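Local coordinates for protein SusD homolog (Bacteroides ovatus, PDB 4F53) that probably binds mucin O-glycans as a SusD-family, TPR-like outer-membrane lipoprotein, at residues A[184-196]-A[237-249]. Numbering follows the deposited sequence.
Sequences RIYNGNTSAWYKF and ATDGAYRKVADHN
K244 N donates to R184 O (2.9 Å) in an almost straight backbone bond, joining the loop ahead of helix 190-207 to the end of strand 241-243 in this TPR-like SusD fold; the strand pairs antiparallel with 332-335. The R184 side chain runs on past the strand's end, bent at chi3 (73°), and the guanidinium edge meets two successive carbonyls from above their planes, NE on K244 O (2.9 Å) and NH2 on V245 O (3.0 Å). A leucine in its place would probably leave both carbonyls without these donors and their loop freer to shift. I185 crosses R243 at about a right angle, CG1 against CB, while R243 turns its guanidinium to E42. A241 CB packs against I185 CG2 (3.7 Å), the edge of the F196 ring at CE2 (3.6 Å) and the hydroxyl end of Y186. Y186 has I185 CG2 over the centre of one ring face, A192 CB toward the rim of the other, and donates its hydroxyl proton to D239 O (2.7 Å). A water donates to both that oxygen and A192 O. Extended K195 brings NZ over the carboxylate plane to D239 OD1 (3.1 Å), a salt bridge, while D239 OD2 accepts from T235 N.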
ATOM      1  N   ARG A 184      -6.882  13.791 -13.293  1.00 34.50           N
ATOM      2  CA  ARG A 184      -5.858  14.524 -12.545  1.00 33.48           C
ATOM      3  C   ARG A 184      -4.602  13.677 -12.343  1.00 35.99           C
ATOM      4  O   ARG A 184      -3.736  14.038 -11.545  1.00 35.92           O
ATOM      5  CB  ARG A 184      -6.418  15.008 -11.190  1.00 32.65           C
ATOM      6  CG  ARG A 184      -7.625  15.921 -11.332  1.00 32.73           C
ATOM      7  CD  ARG A 184      -8.152  16.418  -9.982  1.00 39.75           C
ATOM      8  NE  ARG A 184      -7.259  17.415  -9.382  1.00 43.72           N
ATOM      9  CZ  ARG A 184      -7.216  18.698  -9.734  1.00 51.84           C
ATOM     10  NH1 ARG A 184      -8.021  19.163 -10.680  1.00 46.66           N
ATOM     11  NH2 ARG A 184      -6.352  19.517  -9.162  1.00 36.61           N
ATOM     12  N   ILE A 185      -4.478  12.577 -13.093  1.00 32.55           N
ATOM     13  CA  ILE A 185      -3.311  11.714 -13.020  1.00 30.65           C
ATOM     14  C   ILE A 185      -2.497  11.809 -14.316  1.00 35.47           C
ATOM     15  O   ILE A 185      -1.295  12.067 -14.249  1.00 36.67           O
ATOM     16  CB  ILE A 185      -3.689  10.233 -12.660  1.00 32.79           C
ATOM     17  CG1 ILE A 185      -4.248  10.157 -11.206  1.00 31.97           C
ATOM     18  CG2 ILE A 185      -2.474   9.284 -12.850  1.00 31.65           C
ATOM     19  CD1 ILE A 185      -4.722   8.831 -10.755  1.00 33.48           C
ATOM     20  N   TYR A 186      -3.122  11.553 -15.476  1.00 32.81           N
ATOM     21  CA  TYR A 186      -2.430  11.542 -16.769  1.00 32.77           C
ATOM     22  C   TYR A 186      -2.947  12.593 -17.748  1.00 39.64           C
ATOM     23  O   TYR A 186      -2.480  12.642 -18.897  1.00 40.18           O
ATOM     24  CB  TYR A 186      -2.516  10.159 -17.419  1.00 32.08           C
ATOM     25  CG  TYR A 186      -1.767   9.082 -16.670  1.00 30.19           C
ATOM     26  CD1 TYR A 186      -0.407   9.223 -16.376  1.00 30.53           C
ATOM     27  CD2 TYR A 186      -2.375   7.871 -16.366  1.00 29.74           C
ATOM     28  CE1 TYR A 186       0.309   8.198 -15.750  1.00 28.83           C
ATOM     29  CE2 TYR A 186      -1.682   6.855 -15.703  1.00 29.35           C
ATOM     30  CZ  TYR A 186      -0.334   7.014 -15.426  1.00 30.61           C
ATOM     31  OH  TYR A 186       0.346   6.001 -14.825  1.00 29.88           O
ATOM     32  N   ASN A 187      -3.882  13.447 -17.286  1.00 37.28           N
ATOM     33  CA  ASN A 187      -4.468  14.557 -18.042  1.00 39.68           C
ATOM     34  C   ASN A 187      -5.051  14.129 -19.391  1.00 44.95           C
ATOM     35  O   ASN A 187      -4.858  14.817 -20.390  1.00 46.53           O
ATOM     36  CB  ASN A 187      -3.436  15.690 -18.238  1.00 44.79           C
ATOM     37  CG  ASN A 187      -2.779  16.121 -16.954  1.00 74.06           C
ATOM     38  OD1 ASN A 187      -1.566  15.946 -16.769  1.00 71.00           O
ATOM     39  ND2 ASN A 187      -3.574  16.640 -16.021  1.00 66.27           N
ATOM     40  N   GLY A 188      -5.791  13.022 -19.394  1.00 40.64           N
ATOM     41  CA  GLY A 188      -6.455  12.514 -20.587  1.00 41.16           C
ATOM     42  C   GLY A 188      -5.578  11.736 -21.550  1.00 46.13           C
ATOM     43  O   GLY A 188      -6.049  11.388 -22.628  1.00 47.37           O
ATOM     44  N   ASN A 189      -4.304  11.436 -21.177  1.00 40.30           N
ATOM     45  CA  ASN A 189      -3.411  10.662 -22.031  1.00 39.91           C
ATOM     46  C   ASN A 189      -3.744   9.155 -21.903  1.00 44.23           C
ATOM     47  O   ASN A 189      -3.266   8.488 -20.988  1.00 41.78           O
ATOM     48  CB  ASN A 189      -1.948  10.960 -21.682  1.00 39.10           C
ATOM     49  CG  ASN A 189      -0.900  10.280 -22.542  1.00 57.15           C
ATOM     50  OD1 ASN A 189      -1.189   9.628 -23.542  1.00 53.16           O
ATOM     51  ND2 ASN A 189       0.360  10.416 -22.154  1.00 53.46           N
ATOM     52  N   THR A 190      -4.557   8.630 -22.851  1.00 42.62           N
ATOM     53  CA  THR A 190      -5.030   7.233 -22.892  1.00 41.66           C
ATOM     54  C   THR A 190      -3.875   6.212 -22.909  1.00 43.63           C
ATOM     55  O   THR A 190      -3.998   5.160 -22.276  1.00 41.23           O
ATOM     56  CB  THR A 190      -5.968   7.021 -24.094  1.00 49.41           C
ATOM     57  OG1 THR A 190      -6.933   8.074 -24.105  1.00 53.60           O
ATOM     58  CG2 THR A 190      -6.709   5.697 -24.038  1.00 44.83           C
ATOM     59  N   SER A 191      -2.775   6.513 -23.622  1.00 40.54           N
ATOM     60  CA  SER A 191      -1.620   5.600 -23.732  1.00 38.97           C
ATOM     61  C   SER A 191      -0.916   5.423 -22.366  1.00 40.43           C
ATOM     62  O   SER A 191      -0.373   4.360 -22.090  1.00 39.99           O
ATOM     63  CB  SER A 191      -0.640   6.097 -24.793  1.00 41.68           C
ATOM     64  OG  SER A 191       0.033   7.276 -24.383  1.00 50.81           O
ATOM     65  N   ALA A 192      -0.953   6.456 -21.515  1.00 36.64           N
ATOM     66  CA  ALA A 192      -0.420   6.396 -20.153  1.00 34.33           C
ATOM     67  C   ALA A 192      -1.288   5.449 -19.278  1.00 36.35           C
ATOM     68  O   ALA A 192      -0.750   4.722 -18.454  1.00 34.97           O
ATOM     69  CB  ALA A 192      -0.362   7.788 -19.552  1.00 34.33           C
ATOM     70  N   TRP A 193      -2.614   5.415 -19.524  1.00 34.18           N
ATOM     71  CA  TRP A 193      -3.588   4.551 -18.849  1.00 32.81           C
ATOM     72  C   TRP A 193      -3.437   3.106 -19.297  1.00 35.61           C
ATOM     73  O   TRP A 193      -3.679   2.202 -18.503  1.00 35.77           O
ATOM     74  CB  TRP A 193      -5.033   5.055 -19.084  1.00 31.72           C
ATOM     75  CG  TRP A 193      -5.380   6.185 -18.165  1.00 31.68           C
ATOM     76  CD1 TRP A 193      -5.655   7.473 -18.519  1.00 35.33           C
ATOM     77  CD2 TRP A 193      -5.429   6.143 -16.726  1.00 30.19           C
ATOM     78  NE1 TRP A 193      -5.891   8.233 -17.396  1.00 34.32           N
ATOM     79  CE2 TRP A 193      -5.710   7.453 -16.281  1.00 33.82           C
ATOM     80  CE3 TRP A 193      -5.171   5.140 -15.762  1.00 30.02           C
ATOM     81  CZ2 TRP A 193      -5.796   7.779 -14.923  1.00 31.50           C
ATOM     82  CZ3 TRP A 193      -5.248   5.467 -14.416  1.00 29.87           C
ATOM     83  CH2 TRP A 193      -5.580   6.763 -14.009  1.00 30.72           C
ATOM     84  N   TYR A 194      -3.037   2.902 -20.566  1.00 31.59           N
ATOM     85  CA  TYR A 194      -2.740   1.598 -21.172  1.00 30.86           C
ATOM     86  C   TYR A 194      -1.585   0.959 -20.416  1.00 33.79           C
ATOM     87  O   TYR A 194      -1.680  -0.211 -20.051  1.00 33.11           O
ATOM     88  CB  TYR A 194      -2.396   1.757 -22.673  1.00 32.65           C
ATOM     89  CG  TYR A 194      -2.073   0.451 -23.370  1.00 35.17           C
ATOM     90  CD1 TYR A 194      -3.087  -0.411 -23.783  1.00 38.45           C
ATOM     91  CD2 TYR A 194      -0.752   0.070 -23.611  1.00 34.92           C
ATOM     92  CE1 TYR A 194      -2.798  -1.616 -24.427  1.00 39.62           C
ATOM     93  CE2 TYR A 194      -0.451  -1.143 -24.239  1.00 35.57           C
ATOM     94  CZ  TYR A 194      -1.479  -1.977 -24.655  1.00 42.35           C
ATOM     95  OH  TYR A 194      -1.209  -3.170 -25.285  1.00 41.94           O
ATOM     96  N   LYS A 195      -0.506   1.741 -20.157  1.00 29.63           N
ATOM     97  CA  LYS A 195       0.670   1.281 -19.401  1.00 27.97           C
ATOM     98  C   LYS A 195       0.309   0.985 -17.965  1.00 31.75           C
ATOM     99  O   LYS A 195       0.794   0.002 -17.417  1.00 32.05           O
ATOM    100  CB  LYS A 195       1.811   2.324 -19.439  1.00 29.06           C
ATOM    101  CG  LYS A 195       2.387   2.530 -20.837  1.00 23.84           C
ATOM    102  CD  LYS A 195       3.647   3.341 -20.744  1.00 36.25           C
ATOM    103  CE  LYS A 195       3.986   3.988 -22.057  1.00 45.76           C
ATOM    104  NZ  LYS A 195       5.265   4.736 -21.962  1.00 51.91           N
ATOM    105  N   PHE A 196      -0.554   1.823 -17.351  1.00 29.04           N
ATOM    106  CA  PHE A 196      -1.022   1.657 -15.966  1.00 27.19           C
ATOM    107  C   PHE A 196      -1.790   0.330 -15.843  1.00 32.06           C
ATOM    108  O   PHE A 196      -1.510  -0.434 -14.919  1.00 32.15           O
ATOM    109  CB  PHE A 196      -1.919   2.863 -15.558  1.00 28.05           C
ATOM    110  CG  PHE A 196      -2.531   2.818 -14.172  1.00 26.23           C
ATOM    111  CD1 PHE A 196      -3.670   2.058 -13.920  1.00 29.34           C
ATOM    112  CD2 PHE A 196      -1.970   3.536 -13.125  1.00 25.92           C
ATOM    113  CE1 PHE A 196      -4.221   2.001 -12.628  1.00 31.17           C
ATOM    114  CE2 PHE A 196      -2.534   3.505 -11.843  1.00 29.07           C
ATOM    115  CZ  PHE A 196      -3.661   2.750 -11.603  1.00 28.67           C
ATOM    116  N   ALA A 237      10.206   6.851 -15.211  1.00 32.97           N
ATOM    117  CA  ALA A 237       9.706   7.503 -13.985  1.00 33.09           C
ATOM    118  C   ALA A 237       8.429   8.342 -14.263  1.00 36.85           C
ATOM    119  O   ALA A 237       7.513   8.351 -13.446  1.00 35.55           O
ATOM    120  CB  ALA A 237      10.789   8.389 -13.374  1.00 33.80           C
ATOM    121  N   THR A 238       8.358   8.991 -15.439  1.00 33.75           N
ATOM    122  CA  THR A 238       7.215   9.836 -15.824  1.00 33.36           C
ATOM    123  C   THR A 238       5.981   9.014 -16.244  1.00 36.09           C
ATOM    124  O   THR A 238       4.928   9.597 -16.439  1.00 37.44           O
ATOM    125  CB  THR A 238       7.599  10.827 -16.907  1.00 38.85           C
ATOM    126  OG1 THR A 238       8.191  10.106 -17.985  1.00 42.31           O
ATOM    127  CG2 THR A 238       8.516  11.919 -16.388  1.00 35.06           C
ATOM    128  N   ASP A 239       6.086   7.676 -16.338  1.00 32.26           N
ATOM    129  CA  ASP A 239       4.939   6.807 -16.607  1.00 31.29           C
ATOM    130  C   ASP A 239       4.133   6.561 -15.323  1.00 33.30           C
ATOM    131  O   ASP A 239       2.976   6.132 -15.402  1.00 33.32           O
ATOM    132  CB  ASP A 239       5.355   5.454 -17.202  1.00 31.92           C
ATOM    133  CG  ASP A 239       5.975   5.499 -18.574  1.00 37.64           C
ATOM    134  OD1 ASP A 239       5.615   6.401 -19.364  1.00 39.14           O
ATOM    135  OD2 ASP A 239       6.782   4.606 -18.879  1.00 39.54           O
ATOM    136  N   GLY A 240       4.758   6.820 -14.167  1.00 28.18           N
ATOM    137  CA  GLY A 240       4.151   6.641 -12.850  1.00 27.05           C
ATOM    138  C   GLY A 240       2.862   7.412 -12.675  1.00 28.95           C
ATOM    139  O   GLY A 240       2.693   8.451 -13.299  1.00 28.60           O
ATOM    140  N   ALA A 241       1.931   6.897 -11.842  1.00 27.43           N
ATOM    141  CA  ALA A 241       0.638   7.544 -11.588  1.00 27.34           C
ATOM    142  C   ALA A 241       0.701   8.354 -10.287  1.00 33.04           C
ATOM    143  O   ALA A 241       0.895   7.802  -9.207  1.00 31.71           O
ATOM    144  CB  ALA A 241      -0.491   6.513 -11.537  1.00 27.45           C
ATOM    145  N   TYR A 242       0.576   9.686 -10.431  1.00 30.71           N
ATOM    146  CA  TYR A 242       0.622  10.683  -9.355  1.00 29.62           C
ATOM    147  C   TYR A 242      -0.553  11.613  -9.531  1.00 33.37           C
ATOM    148  O   TYR A 242      -0.691  12.195 -10.598  1.00 34.44           O
ATOM    149  CB  TYR A 242       1.956  11.475  -9.385  1.00 29.75           C
ATOM    150  CG  TYR A 242       3.168  10.577  -9.283  1.00 30.67           C
ATOM    151  CD1 TYR A 242       3.631  10.136  -8.047  1.00 30.90           C
ATOM    152  CD2 TYR A 242       3.840  10.148 -10.426  1.00 30.87           C
ATOM    153  CE1 TYR A 242       4.726   9.288  -7.951  1.00 32.17           C
ATOM    154  CE2 TYR A 242       4.936   9.297 -10.342  1.00 30.32           C
ATOM    155  CZ  TYR A 242       5.374   8.868  -9.102  1.00 34.98           C
ATOM    156  OH  TYR A 242       6.472   8.048  -9.007  1.00 35.01           O
ATOM    157  N   ARG A 243      -1.435  11.706  -8.540  1.00 29.56           N
ATOM    158  CA  ARG A 243      -2.623  12.547  -8.680  1.00 29.75           C
ATOM    159  C   ARG A 243      -2.388  13.949  -8.155  1.00 33.45           C
ATOM    160  O   ARG A 243      -1.923  14.127  -7.032  1.00 32.28           O
ATOM    161  CB  ARG A 243      -3.843  11.917  -7.972  1.00 27.83           C
ATOM    162  CG  ARG A 243      -5.170  12.564  -8.377  1.00 30.62           C
ATOM    163  CD  ARG A 243      -6.396  11.845  -7.835  1.00 34.26           C
ATOM    164  NE  ARG A 243      -7.453  12.793  -7.427  1.00 42.25           N
ATOM    165  CZ  ARG A 243      -7.414  13.557  -6.324  1.00 56.39           C
ATOM    166  NH1 ARG A 243      -6.366  13.494  -5.488  1.00 31.86           N
ATOM    167  NH2 ARG A 243      -8.411  14.387  -6.051  1.00 42.93           N
ATOM    168  N   LYS A 244      -2.738  14.951  -8.970  1.00 31.19           N
ATOM    169  CA  LYS A 244      -2.672  16.366  -8.586  1.00 29.82           C
ATOM    170  C   LYS A 244      -3.842  16.569  -7.647  1.00 33.20           C
ATOM    171  O   LYS A 244      -5.007  16.295  -8.021  1.00 32.86           O
ATOM    172  CB  LYS A 244      -2.690  17.296  -9.824  1.00 32.51           C
ATOM    173  CG  LYS A 244      -2.862  18.772  -9.484  1.00 52.76           C
ATOM    174  CD  LYS A 244      -2.947  19.642 -10.707  1.00 68.68           C
ATOM    175  CE  LYS A 244      -3.079  21.097 -10.348  1.00 85.85           C
ATOM    176  NZ  LYS A 244      -3.239  21.938 -11.564  1.00103.89           N
ATOM    177  N   VAL A 245      -3.532  16.952  -6.383  1.00 29.79           N
ATOM    178  CA  VAL A 245      -4.551  17.099  -5.334  1.00 29.65           C
ATOM    179  C   VAL A 245      -5.601  18.144  -5.739  1.00 39.24           C
ATOM    180  O   VAL A 245      -5.281  19.123  -6.434  1.00 41.33           O
ATOM    181  CB  VAL A 245      -3.969  17.379  -3.914  1.00 30.50           C
ATOM    182  CG1 VAL A 245      -3.024  16.262  -3.483  1.00 27.83           C
ATOM    183  CG2 VAL A 245      -3.301  18.755  -3.813  1.00 30.39           C
ATOM    184  N   ALA A 246      -6.854  17.903  -5.340  1.00 36.12           N
ATOM    185  CA  ALA A 246      -7.949  18.840  -5.601  1.00 37.21           C
ATOM    186  C   ALA A 246      -7.882  19.981  -4.606  1.00 41.49           C
ATOM    187  O   ALA A 246      -8.094  21.127  -4.986  1.00 43.54           O
ATOM    188  CB  ALA A 246      -9.293  18.132  -5.514  1.00 38.07           C
ATOM    189  N   ASP A 247      -7.524  19.683  -3.345  1.00 38.05           N
ATOM    190  CA  ASP A 247      -7.413  20.697  -2.302  1.00 37.98           C
ATOM    191  C   ASP A 247      -6.049  20.617  -1.572  1.00 38.05           C
ATOM    192  O   ASP A 247      -5.282  21.571  -1.625  1.00 37.71           O
ATOM    193  CB  ASP A 247      -8.585  20.594  -1.314  1.00 40.60           C
ATOM    194  CG  ASP A 247      -8.631  21.771  -0.369  1.00 55.58           C
ATOM    195  OD1 ASP A 247      -9.047  22.866  -0.805  1.00 60.84           O
ATOM    196  OD2 ASP A 247      -8.177  21.624   0.782  1.00 59.52           O
ATOM    197  N   HIS A 248      -5.763  19.519  -0.867  1.00 33.14           N
ATOM    198  CA  HIS A 248      -4.478  19.376  -0.185  1.00 31.70           C
ATOM    199  C   HIS A 248      -4.084  17.926   0.015  1.00 33.34           C
ATOM    200  O   HIS A 248      -4.955  17.057   0.113  1.00 31.74           O
ATOM    201  CB  HIS A 248      -4.484  20.105   1.171  1.00 33.41           C
ATOM    202  CG  HIS A 248      -5.448  19.576   2.187  1.00 36.97           C
ATOM    203  ND1 HIS A 248      -6.766  20.037   2.244  1.00 39.17           N
ATOM    204  CD2 HIS A 248      -5.239  18.696   3.196  1.00 38.36           C
ATOM    205  CE1 HIS A 248      -7.319  19.408   3.271  1.00 39.10           C
ATOM    206  NE2 HIS A 248      -6.441  18.580   3.871  1.00 39.15           N
ATOM    207  N   ASN A 249      -2.771  17.672   0.112  1.00 29.75           N
ATOM    208  CA  ASN A 249      -2.235  16.346   0.422  1.00 30.04           C
ATOM    209  C   ASN A 249      -2.520  16.061   1.916  1.00 34.10           C
ATOM    210  O   ASN A 249      -2.104  16.847   2.777  1.00 32.28           O
ATOM    211  CB  ASN A 249      -0.734  16.253   0.106  1.00 29.01           C
ATOM    212  CG  ASN A 249      -0.212  14.852   0.192  1.00 34.71           C
ATOM    213  OD1 ASN A 249      -0.399  14.157   1.183  1.00 33.28           O
ATOM    214  ND2 ASN A 249       0.467  14.406  -0.839  1.00 24.03           N
TER
HETATM  215  O   HOH W   1       1.029  10.780 -13.162  1.00 29.61           O
HETATM  216  O   HOH W   2       1.769   5.365 -17.818  1.00 28.84           O